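Local coordinates for protein translation initiation factor 6 (Methanocaldococcus jannaschii, PDB 1G61) that binds the 50S ribosomal subunit and prevents it from joining the 30S subunit to form the 70S initiation complex, at residues 4-9 with 207-212; 12-17 with 196-201; 69-74 with 132-137. All coordinates share one frame; numbering follows the deposited sequence.

Contact 1. Residues 4-9 with 207-212; sequences IIRKYF and AVVGGD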
loop_
_atom_site.group_PDB
_atom_site.type_symbol
_atom_site.label_atom_id
_atom_site.label_comp_id
_atom_site.label_asym_id
_atom_site.label_seq_id
_atom_site.Cartn_x
_atom_site.Cartn_y
_atom_site.Cartn_z
ATOM N N ILE A 4 14.804 7.406 -0.718
ATOM C CA ILE A 4 14.424 6.174 -0.046
ATOM C C ILE A 4 15.144 6.041 1.287
ATOM O O ILE A 4 16.364 6.289 1.306
ATOM C CB ILE A 4 14.828 4.950 -0.907
ATOM C CG1 ILE A 4 14.221 4.961 -2.318
ATOM C CG2 ILE A 4 14.488 3.664 -0.174
ATOM C CD1 ILE A 4 14.313 3.613 -3.023
ATOM N N ILE A 5 14.422 5.717 2.349
ATOM C CA ILE A 5 15.039 5.482 3.651
ATOM C C ILE A 5 14.705 4.075 4.067
ATOM O O ILE A 5 13.669 3.512 3.699
ATOM C CB ILE A 5 14.543 6.471 4.745
ATOM C CG1 ILE A 5 13.076 6.189 5.094
ATOM C CG2 ILE A 5 14.764 7.912 4.311
ATOM C CD1 ILE A 5 12.515 7.132 6.144
ATOM N N ARG A 6 15.643 3.520 4.792
ATOM C CA ARG A 6 15.425 2.281 5.529
ATOM C C ARG A 6 14.916 2.513 6.922
ATOM O O ARG A 6 15.496 3.340 7.634
ATOM C CB ARG A 6 16.793 1.623 5.736
ATOM C CG ARG A 6 17.144 0.676 4.623
ATOM C CD ARG A 6 18.418 -0.087 5.025
ATOM N NE ARG A 6 18.990 -0.838 3.924
ATOM C CZ ARG A 6 19.909 -0.412 3.052
ATOM N NH1 ARG A 6 20.405 0.808 3.113
ATOM N NH2 ARG A 6 20.331 -1.246 2.126
ATOM N N LYS A 7 13.904 1.807 7.371
ATOM C CA LYS A 7 13.371 2.012 8.694
ATOM C C LYS A 7 12.913 0.700 9.307
ATOM O O LYS A 7 12.434 -0.177 8.568
ATOM C CB LYS A 7 12.117 2.910 8.710
ATOM C CG LYS A 7 12.325 4.368 8.473
ATOM C CD LYS A 7 13.047 5.023 9.639
ATOM C CE LYS A 7 12.095 5.116 10.829
ATOM N NZ LYS A 7 12.856 5.632 12.002
ATOM N N TYR A 8 13.015 0.626 10.616
ATOM C CA TYR A 8 12.227 -0.293 11.400
ATOM C C TYR A 8 11.204 0.569 12.142
ATOM O O TYR A 8 11.503 1.708 12.509
ATOM C CB TYR A 8 13.064 -1.066 12.405
ATOM C CG TYR A 8 14.217 -1.830 11.843
ATOM C CD1 TYR A 8 15.465 -1.247 11.660
ATOM C CD2 TYR A 8 14.040 -3.162 11.472
ATOM C CE1 TYR A 8 16.497 -2.009 11.125
ATOM C CE2 TYR A 8 15.062 -3.926 10.942
ATOM C CZ TYR A 8 16.291 -3.324 10.770
ATOM O OH TYR A 8 17.342 -4.056 10.262
ATOM N N PHE A 9 10.012 0.048 12.335
ATOM C CA PHE A 9 8.994 0.704 13.166
ATOM C C PHE A 9 8.982 0.011 14.532
ATOM O O PHE A 9 8.429 -1.108 14.621
ATOM C CB PHE A 9 7.624 0.598 12.515
ATOM C CG PHE A 9 7.394 1.476 11.305
ATOM C CD1 PHE A 9 8.353 2.408 10.869
ATOM C CD2 PHE A 9 6.195 1.391 10.615
ATOM C CE1 PHE A 9 8.107 3.217 9.781
ATOM C CE2 PHE A 9 5.969 2.198 9.505
ATOM C CZ PHE A 9 6.922 3.100 9.092
ATOM N N ALA A 207 10.233 6.391 -0.876
ATOM C CA ALA A 207 9.830 5.091 -0.315
ATOM C C ALA A 207 10.435 4.922 1.078
ATOM O O ALA A 207 11.518 5.442 1.405
ATOM C CB ALA A 207 10.287 3.952 -1.201
ATOM N N VAL A 208 9.718 4.153 1.898
ATOM C CA VAL A 208 10.224 3.664 3.193
ATOM C C VAL A 208 10.361 2.164 3.023
ATOM O O VAL A 208 9.347 1.486 2.757
ATOM C CB VAL A 208 9.320 4.047 4.366
ATOM C CG1 VAL A 208 9.928 3.588 5.691
ATOM C CG2 VAL A 208 9.085 5.550 4.383
ATOM N N VAL A 209 11.566 1.633 3.181
ATOM C CA VAL A 209 11.756 0.212 2.989
ATOM C C VAL A 209 12.161 -0.429 4.314
ATOM O O VAL A 209 12.867 0.234 5.114
ATOM C CB VAL A 209 12.849 -0.115 1.935
ATOM C CG1 VAL A 209 14.223 0.288 2.379
ATOM C CG2 VAL A 209 12.887 -1.590 1.577
ATOM N N GLY A 210 11.765 -1.683 4.523
ATOM C CA GLY A 210 12.109 -2.312 5.786
ATOM C C GLY A 210 13.624 -2.308 6.009
ATOM O O GLY A 210 14.431 -2.469 5.075
ATOM N N GLY A 211 14.023 -2.151 7.272
ATOM C CA GLY A 211 15.405 -1.971 7.697
ATOM C C GLY A 211 16.337 -3.104 7.301
ATOM O O GLY A 211 17.575 -2.903 7.193
ATOM N N ASP A 212 15.881 -4.338 7.084
ATOM C CA ASP A 212 16.762 -5.429 6.729
ATOM C C ASP A 212 17.078 -5.489 5.234
ATOM O O ASP A 212 17.844 -6.321 4.790
ATOM C CB ASP A 212 16.131 -6.759 7.145
ATOM C CG ASP A 212 16.014 -6.839 8.670
ATOM O OD1 ASP A 212 16.966 -6.417 9.379
ATOM O OD2 ASP A 212 14.983 -7.366 9.129
#
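Tyr8 lays its ring over Gly211, whose CA sits 3.7 Å from the ring centroid in a CH-pi contact, displaced toward the rim. Beyond the ring, Tyr8 OH donates a short 2.5 Å hydrogen bond to Asp212 OD1. That oxygen lies in the plane of the tyrosine ring, yet the hydroxyl meets it from above the carboxylate plane, the two planes being 69° apart. Behind this aromatic end strands 4-7 and 207-210 run parallel. Ile5 N to Ala207 O (3.1 Å), Val209 N to Ile5 O and Lys7 N to Val209 O (2.9 Å each) link them, and a weak Gly211 N to Lys7 O bond follows. Arg6 and Val209 stand side by side on one face, Arg6 CG 3.7 Å from Val209 CG1, while Arg6 NE goes on to Thr213 O. On the other face Ile5 and Val208 are likewise alongside, and Lys7 CB and CG slant across Val208 CG1. Lys7 NZ, after bends at chi2 and chi3, forms salt bridges with Asp36 and Glu39. Pairing the N-terminal strand with one near the C terminus is consistent with the velcro closure of IF6, in which the chain's two ends complete one subdomain.

Contact 2. Residues 12-17 with 196-201; sequences IPTIGV and VGACII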
loop_
_atom_site.group_PDB
_atom_site.type_symbol
_atom_site.label_atom_id
_atom_site.label_comp_id
_atom_site.label_asym_id
_atom_site.label_seq_id
_atom_site.Cartn_x
_atom_site.Cartn_y
_atom_site.Cartn_z
ATOM N N ILE A 12 10.253 -3.402 14.090
ATOM C CA ILE A 12 9.550 -4.288 13.177
ATOM C C ILE A 12 9.904 -3.908 11.735
ATOM O O ILE A 12 9.738 -2.729 11.367
ATOM C CB ILE A 12 8.019 -4.184 13.396
ATOM C CG1 ILE A 12 7.628 -4.652 14.794
ATOM C CG2 ILE A 12 7.245 -4.924 12.321
ATOM C CD1 ILE A 12 6.210 -4.244 15.176
ATOM N N PRO A 13 10.407 -4.833 10.906
ATOM C CA PRO A 13 10.825 -4.489 9.547
ATOM C C PRO A 13 9.702 -4.552 8.519
ATOM O O PRO A 13 9.894 -4.135 7.361
ATOM C CB PRO A 13 11.855 -5.572 9.211
ATOM C CG PRO A 13 11.347 -6.765 9.980
ATOM C CD PRO A 13 10.762 -6.219 11.286
ATOM N N THR A 14 8.550 -5.059 8.895
ATOM C CA THR A 14 7.403 -5.317 8.022
ATOM C C THR A 14 6.597 -4.060 7.837
ATOM O O THR A 14 5.452 -4.020 8.262
ATOM C CB THR A 14 6.514 -6.369 8.732
ATOM O OG1 THR A 14 7.370 -7.282 9.393
ATOM C CG2 THR A 14 5.777 -7.138 7.692
ATOM N N ILE A 15 7.192 -3.009 7.242
ATOM C CA ILE A 15 6.611 -1.663 7.089
ATOM C C ILE A 15 5.247 -1.662 6.452
ATOM O O ILE A 15 4.356 -0.909 6.880
ATOM C CB ILE A 15 7.564 -0.732 6.217
ATOM C CG1 ILE A 15 8.968 -0.656 6.775
ATOM C CG2 ILE A 15 6.972 0.650 6.006
ATOM C CD1 ILE A 15 8.928 -0.439 8.331
ATOM N N GLY A 16 5.073 -2.470 5.409
ATOM C CA GLY A 16 3.855 -2.499 4.602
ATOM C C GLY A 16 2.658 -3.128 5.313
ATOM O O GLY A 16 1.508 -2.872 4.939
ATOM N N VAL A 17 2.904 -3.985 6.335
ATOM C CA VAL A 17 1.775 -4.466 7.155
ATOM C C VAL A 17 1.272 -3.373 8.069
ATOM O O VAL A 17 0.105 -3.294 8.437
ATOM C CB VAL A 17 2.257 -5.666 7.972
ATOM C CG1 VAL A 17 1.343 -6.066 9.132
ATOM C CG2 VAL A 17 2.420 -6.861 7.019
ATOM N N VAL A 196 6.883 -8.401 -1.096
ATOM C CA VAL A 196 7.507 -7.077 -0.966
ATOM C C VAL A 196 6.518 -6.041 -0.526
ATOM O O VAL A 196 6.927 -5.018 0.068
ATOM C CB VAL A 196 8.164 -6.684 -2.319
ATOM C CG1 VAL A 196 9.339 -7.644 -2.576
ATOM C CG2 VAL A 196 7.184 -6.661 -3.458
ATOM N N GLY A 197 5.223 -6.239 -0.757
ATOM C CA GLY A 197 4.208 -5.301 -0.279
ATOM C C GLY A 197 4.157 -5.270 1.254
ATOM O O GLY A 197 3.756 -4.265 1.832
ATOM N N ALA A 198 4.581 -6.310 1.932
ATOM C CA ALA A 198 4.638 -6.318 3.392
ATOM C C ALA A 198 5.837 -5.525 3.878
ATOM O O ALA A 198 5.886 -5.222 5.080
ATOM C CB ALA A 198 4.722 -7.754 3.924
ATOM N N CYS A 199 6.779 -5.153 3.020
ATOM C CA CYS A 199 8.085 -4.636 3.447
ATOM C C CYS A 199 8.335 -3.178 3.088
ATOM O O CYS A 199 9.340 -2.604 3.547
ATOM C CB CYS A 199 9.214 -5.448 2.763
ATOM S SG CYS A 199 9.172 -7.215 3.173
ATOM N N ILE A 200 7.494 -2.574 2.277
ATOM C CA ILE A 200 7.787 -1.275 1.657
ATOM C C ILE A 200 6.497 -0.469 1.517
ATOM O O ILE A 200 5.466 -1.018 1.162
ATOM C CB ILE A 200 8.317 -1.476 0.237
ATOM C CG1 ILE A 200 9.636 -2.281 0.196
ATOM C CG2 ILE A 200 8.474 -0.137 -0.482
ATOM C CD1 ILE A 200 10.016 -2.761 -1.175
ATOM N N ILE A 201 6.575 0.817 1.803
ATOM C CA ILE A 201 5.525 1.738 1.333
ATOM C C ILE A 201 6.206 2.772 0.440
ATOM O O ILE A 201 7.350 3.195 0.667
ATOM C CB ILE A 201 4.742 2.387 2.486
ATOM C CG1 ILE A 201 5.647 3.243 3.383
ATOM C CG2 ILE A 201 3.993 1.339 3.305
ATOM C CD1 ILE A 201 4.920 4.024 4.458
#
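Ile15 presses its CG2 branch onto Ile201, 3.9 Å from Ile201 CG1, and the two side chains cross at about a right angle. Ile15 CG2, anti to the backbone N, is the branch that meets Ile201 on strand 200-202, whereas CG1 (chi1 -55°) turns beside the backbone N, and CD1 at its end reaches the Lys7 carbonyl. The root of the same side chain rests on a polar atom, Ile15 CB lying 3.7 Å from Cys199 O. Next along, Gly16 brings bare backbone against the turn: its CA approaches Gly197 O to 3.3 Å in a CA-H...O contact, and Ile201 CG2 lies near the same carbon. On the far flank of the turn Thr14 CG2 and Val17 CG2 both touch Ala198 CB, each 4.0 Å away. Thr14 CG2 also comes within 3.2 Å of Ala198 O.

That carbonyl oxygen is where the polar contacts gather. Gly16 N bonds to Ala198 O at 2.9 Å, the donor standing 68° out of the carbonyl plane, and Val17 N adds a weak bond to it at 3.5 Å. Val17 N also bonds back to Thr14 O; Thr14 itself centres an inverse gamma turn, closed by a weak Ile15 N to Pro13 O bond. One oxygen from the 196-201 turn thus receives one N-H and, weakly, the next, at the start of a short, weakly bonded helix near 15-17. The positive end of the peptide dipoles there would be expected to suit such an acceptor, so backbone polarity would add to the apolar packing on each flank.

Contact 3. Residues 69-74 with 132-137; sequences GLLLPK and EDSLNV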
loop_
_atom_site.group_PDB
_atom_site.type_symbol
_atom_site.label_atom_id
_atom_site.label_comp_id
_atom_site.label_asym_id
_atom_site.label_seq_id
_atom_site.Cartn_x
_atom_site.Cartn_y
_atom_site.Cartn_z
ATOM N N GLY A 69 -9.961 7.378 -3.117
ATOM C CA GLY A 69 -10.770 6.614 -2.191
ATOM C C GLY A 69 -9.939 6.023 -1.079
ATOM O O GLY A 69 -8.695 5.896 -1.175
ATOM N N LEU A 70 -10.618 5.636 -0.014
ATOM C CA LEU A 70 -10.021 4.945 1.134
ATOM C C LEU A 70 -10.937 3.791 1.472
ATOM O O LEU A 70 -12.123 4.040 1.762
ATOM C CB LEU A 70 -9.893 5.905 2.334
ATOM C CG LEU A 70 -9.483 5.230 3.689
ATOM C CD1 LEU A 70 -8.109 4.626 3.612
ATOM C CD2 LEU A 70 -9.625 6.241 4.805
ATOM N N LEU A 71 -10.394 2.584 1.457
ATOM C CA LEU A 71 -11.203 1.384 1.747
ATOM C C LEU A 71 -10.897 0.891 3.170
ATOM O O LEU A 71 -9.722 0.735 3.535
ATOM C CB LEU A 71 -10.893 0.256 0.776
ATOM C CG LEU A 71 -10.924 0.596 -0.700
ATOM C CD1 LEU A 71 -10.627 -0.654 -1.540
ATOM C CD2 LEU A 71 -12.279 1.165 -1.085
ATOM N N LEU A 72 -11.948 0.623 3.926
ATOM C CA LEU A 72 -11.792 0.177 5.316
ATOM C C LEU A 72 -12.560 -1.131 5.466
ATOM O O LEU A 72 -13.599 -1.319 4.828
ATOM C CB LEU A 72 -12.339 1.251 6.234
ATOM C CG LEU A 72 -11.533 2.549 6.239
ATOM C CD1 LEU A 72 -12.338 3.660 6.920
ATOM C CD2 LEU A 72 -10.191 2.348 6.934
ATOM N N PRO A 73 -12.104 -2.018 6.351
ATOM C CA PRO A 73 -12.788 -3.285 6.596
ATOM C C PRO A 73 -13.963 -3.088 7.538
ATOM O O PRO A 73 -14.123 -2.051 8.227
ATOM C CB PRO A 73 -11.669 -4.120 7.254
ATOM C CG PRO A 73 -10.930 -3.114 8.102
ATOM C CD PRO A 73 -10.874 -1.895 7.177
ATOM N N LYS A 74 -14.815 -4.151 7.597
ATOM C CA LYS A 74 -16.040 -4.037 8.378
ATOM C C LYS A 74 -15.757 -3.878 9.868
ATOM O O LYS A 74 -16.661 -3.469 10.613
ATOM C CB LYS A 74 -16.947 -5.255 8.123
ATOM C CG LYS A 74 -16.331 -6.571 8.607
ATOM C CD LYS A 74 -17.230 -7.745 8.235
ATOM C CE LYS A 74 -16.571 -9.070 8.597
ATOM N NZ LYS A 74 -17.564 -10.179 8.694
ATOM N N GLU A 132 -14.316 -0.333 -7.381
ATOM C CA GLU A 132 -14.219 0.596 -8.512
ATOM C C GLU A 132 -14.770 1.968 -8.215
ATOM O O GLU A 132 -14.188 2.991 -8.593
ATOM C CB GLU A 132 -15.079 0.047 -9.686
ATOM C CG GLU A 132 -14.496 -1.111 -10.424
ATOM C CD GLU A 132 -15.482 -1.863 -11.300
ATOM O OE1 GLU A 132 -16.752 -1.829 -11.157
ATOM O OE2 GLU A 132 -14.960 -2.543 -12.189
ATOM N N ASP A 133 -15.931 2.001 -7.554
ATOM C CA ASP A 133 -16.578 3.297 -7.300
ATOM C C ASP A 133 -15.784 4.130 -6.313
ATOM O O ASP A 133 -15.799 5.379 -6.466
ATOM C CB ASP A 133 -18.010 3.071 -6.823
ATOM C CG ASP A 133 -18.933 2.584 -7.960
ATOM O OD1 ASP A 133 -18.497 2.536 -9.139
ATOM O OD2 ASP A 133 -20.070 2.240 -7.639
ATOM N N SER A 134 -15.112 3.519 -5.338
ATOM C CA SER A 134 -14.367 4.253 -4.349
ATOM C C SER A 134 -12.996 4.664 -4.890
ATOM O O SER A 134 -12.615 5.827 -4.804
ATOM C CB SER A 134 -14.183 3.422 -3.060
ATOM O OG SER A 134 -13.221 4.085 -2.233
ATOM N N LEU A 135 -12.259 3.688 -5.438
ATOM C CA LEU A 135 -10.904 3.995 -5.934
ATOM C C LEU A 135 -10.948 4.768 -7.252
ATOM O O LEU A 135 -9.951 5.416 -7.605
ATOM C CB LEU A 135 -10.107 2.720 -6.092
ATOM C CG LEU A 135 -9.852 1.938 -4.795
ATOM C CD1 LEU A 135 -8.984 0.723 -5.125
ATOM C CD2 LEU A 135 -9.201 2.786 -3.720
ATOM N N ASN A 136 -12.070 4.685 -8.002
ATOM C CA ASN A 136 -12.257 5.463 -9.212
ATOM C C ASN A 136 -11.196 5.153 -10.239
ATOM O O ASN A 136 -10.711 6.058 -10.943
ATOM C CB ASN A 136 -12.310 6.983 -8.918
ATOM C CG ASN A 136 -12.780 7.805 -10.103
ATOM O OD1 ASN A 136 -12.285 8.931 -10.328
ATOM N ND2 ASN A 136 -13.736 7.270 -10.800
ATOM N N VAL A 137 -10.838 3.881 -10.387
ATOM C CA VAL A 137 -9.900 3.409 -11.389
ATOM C C VAL A 137 -10.398 2.075 -11.971
ATOM O O VAL A 137 -11.280 1.433 -11.404
ATOM C CB VAL A 137 -8.488 3.192 -10.839
ATOM C CG1 VAL A 137 -7.840 4.494 -10.349
ATOM C CG2 VAL A 137 -8.511 2.170 -9.700
#
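Leu71 on strand 69-73 packs against Leu135 and Ser134 in the last turn of helix 128-135. From CB, a torsion of -50° sets CG beside the backbone N and anti to the carbonyl carbon, where it lies 4.1 Å from Leu135 CD2. The branches then part. CD1 carries on, anti to CA, and meets Leu135 CD1 at 4.2 Å; CD2 turns to Ser134, 3.6 Å from its CB and 3.3 Å from its OG. The two leucines cross at about a right angle.

The hydroxyl of Ser134 is satisfied elsewhere, by Asn96 O at the start of strand 96-100, and Leu71 CD2 only packs against it. At the beginning of the strand, Gly69 brings its CA within 3.3 Å of Ser134 O, a CA-H...O contact made possible by the absence of a side chain there. No hydrogen bond runs directly between the segments, but Asn66 joins them, its OD1 accepting from Gly69 N and its ND2 donating to Leu135 O.

The helix closes just after, with Asn136 N bonded to Glu132 O and Asn136 taking positive phi. The C-terminal turn of helix 128-135 seats on the start of strand 69-73 through two crossed leucines, a serine and a bare glycine CA, while helix 78-90 packs on Leu70 and Leu72 on the strand's other side, a join within the ring-like, pseudo-fivefold IF6 fold.

From the N terminus, strand 4-7 runs into 12-17 and the chain then goes through most of the fold before returning. Contact 3 closes the first loop, when helix 128-135 comes back to strand 69-73. Contact 2 follows, joining the short helix near 15-17 to the start of strand 200-202, and contact 1 closes the outermost loop, joining the N-terminal strand to strand 207-210. The three are nested, 3 inside 2 inside 1, and none cross. Contacts 1 and 2 adjoin, their centres 8 Å apart, since strands 200-202 and 207-210 are antiparallel neighbours in one sheet. Contact 3 stands across the chain's centre, about 21 Å from contact 2 between centres, tying together a separate sheet and helix.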